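Local coordinates for D-3-phosphoglycerate dehydrogenase-related protein (Vibrio cholerae, PDB 4S1V), which probably catalyses NAD-dependent interconversion of a D-2-hydroxyacid and its 2-oxoacid, as in phosphoglycerate dehydrogenases of the same family, at residues M252-R258 against L280-L284. Sequence-based numbering, arbitrary orientation.
Sequences MQANPMR and LPNVL
Asn282 reaches with its amide nitrogen into the type I beta turn Asn255-Arg258 that follows helix 247-254, overlapping the backbone carbonyls of Met252 and Arg258. ND2 donates to Met252 O at 2.9 Å, nearly straight (N-H...O 167°) and with the acceptor almost in the amide plane, and to Arg258 O at 3.0 Å, where the bond is more bent (147°) and Arg258 O is tilted from that plane. ND2 approaches each oxygen well off the plane of its carbonyl. Met252 O is gripped twice: Asn255 N, where the chain leaves helical geometry, arrives at the opposite face of the carbonyl from ND2. Two donors thus hold the oxygen at the helix end, and two acceptors fix the rotation of the Asn282 amide. Asn282 sits in a second type I turn, Leu280-Val283, and its CG lies between the backbone N and the carbonyl carbon (chi1 63°), a setting that carries the amide toward the first turn. The contact belongs to the Rossmann-type NAD-binding domain, where the chain runs from helix 247-254 into strand 259-262, and strand 283-285 lies parallel beside it, outermost in the sheet within this chain. Asn282 itself is backbone-bonded to Ala260. Apolar packing flanks the amide: Leu280 CD1 lies 3.6 Å from Met252 CB, while Val283 CG2 meets Met252 CG at 3.7 Å, the Met252 and Val283 side chains running roughly perpendicular. The other Leu280 branch, CD2, packs crosswise against Gln253, 3.6 Å from NE2, which is hydrogen-bonded to Asn12 of the second subunit; Asn32 of that same subunit packs on both Gln253 and Leu280.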
# COMPACT_ATOMS: atom_id res chain seq x y z
N MET C 252 -6.96 16.55 10.27
CA MET C 252 -6.60 15.15 10.03
C MET C 252 -5.43 15.00 9.05
O MET C 252 -4.54 14.17 9.25
CB MET C 252 -7.82 14.34 9.58
CG MET C 252 -8.90 14.23 10.65
SD MET C 252 -8.28 13.55 12.20
CE MET C 252 -9.02 14.68 13.36
N GLN C 253 -5.44 15.82 8.00
CA GLN C 253 -4.35 15.80 7.02
C GLN C 253 -3.04 16.16 7.70
O GLN C 253 -2.02 15.53 7.44
CB GLN C 253 -4.65 16.74 5.84
CG GLN C 253 -3.44 17.52 5.31
CD GLN C 253 -2.55 16.68 4.43
OE1 GLN C 253 -1.34 16.88 4.37
NE2 GLN C 253 -3.16 15.72 3.74
N ALA C 254 -3.08 17.15 8.59
CA ALA C 254 -1.90 17.63 9.31
C ALA C 254 -1.36 16.66 10.37
O ALA C 254 -0.19 16.75 10.78
CB ALA C 254 -2.20 18.99 9.94
N ASN C 255 -2.20 15.74 10.82
CA ASN C 255 -1.86 14.88 11.95
C ASN C 255 -2.17 13.40 11.70
O ASN C 255 -3.20 12.91 12.16
CB ASN C 255 -2.56 15.38 13.21
CG ASN C 255 -2.15 16.80 13.57
OD1 ASN C 255 -1.13 17.02 14.23
ND2 ASN C 255 -2.93 17.78 13.12
N PRO C 256 -1.29 12.70 10.97
CA PRO C 256 -1.54 11.30 10.61
C PRO C 256 -1.59 10.33 11.79
O PRO C 256 -2.06 9.21 11.64
CB PRO C 256 -0.38 10.95 9.67
CG PRO C 256 0.68 11.95 9.97
CD PRO C 256 -0.05 13.21 10.36
N MET C 257 -1.13 10.75 12.96
CA MET C 257 -1.24 9.91 14.15
C MET C 257 -2.61 10.01 14.81
O MET C 257 -3.00 9.13 15.58
CB MET C 257 -0.11 10.19 15.14
CG MET C 257 0.92 9.07 15.23
SD MET C 257 1.85 8.70 13.71
CE MET C 257 0.91 7.34 13.00
N ARG C 258 -3.34 11.08 14.51
CA ARG C 258 -4.73 11.22 14.93
C ARG C 258 -5.65 10.48 13.99
O ARG C 258 -5.30 10.20 12.84
CB ARG C 258 -5.12 12.69 14.95
CG ARG C 258 -4.57 13.47 16.13
CD ARG C 258 -5.05 14.90 16.10
NE ARG C 258 -6.51 14.98 16.15
CZ ARG C 258 -7.17 16.05 16.58
NH1 ARG C 258 -6.50 17.11 17.03
NH2 ARG C 258 -8.50 16.05 16.59
N LEU C 280 -7.91 10.53 2.93
CA LEU C 280 -7.02 10.39 4.09
C LEU C 280 -7.08 8.98 4.68
O LEU C 280 -8.16 8.51 5.05
CB LEU C 280 -7.33 11.43 5.17
CG LEU C 280 -7.14 12.91 4.84
CD1 LEU C 280 -7.55 13.75 6.03
CD2 LEU C 280 -5.70 13.23 4.45
N PRO C 281 -5.92 8.29 4.76
CA PRO C 281 -5.91 6.96 5.38
C PRO C 281 -6.35 6.98 6.84
O PRO C 281 -6.87 5.97 7.33
CB PRO C 281 -4.44 6.53 5.28
CG PRO C 281 -3.67 7.79 5.06
CD PRO C 281 -4.58 8.67 4.25
N ASN C 282 -6.16 8.10 7.53
CA ASN C 282 -6.52 8.21 8.95
C ASN C 282 -7.96 8.63 9.25
O ASN C 282 -8.32 8.88 10.41
CB ASN C 282 -5.51 9.10 9.71
CG ASN C 282 -5.50 10.54 9.23
OD1 ASN C 282 -5.86 10.83 8.09
ND2 ASN C 282 -5.07 11.46 10.10
N VAL C 283 -8.80 8.72 8.22
CA VAL C 283 -10.23 8.99 8.41
C VAL C 283 -11.05 7.83 7.84
O VAL C 283 -10.96 7.52 6.65
CB VAL C 283 -10.68 10.32 7.77
CG1 VAL C 283 -12.19 10.53 7.92
CG2 VAL C 283 -9.92 11.49 8.37
N LEU C 284 -11.84 7.20 8.69
CA LEU C 284 -12.78 6.20 8.23
C LEU C 284 -14.03 6.93 7.75
O LEU C 284 -14.62 7.72 8.48
CB LEU C 284 -13.10 5.20 9.36
CG LEU C 284 -13.97 3.98 9.03
CD1 LEU C 284 -13.65 2.81 9.94
CD2 LEU C 284 -15.47 4.29 9.09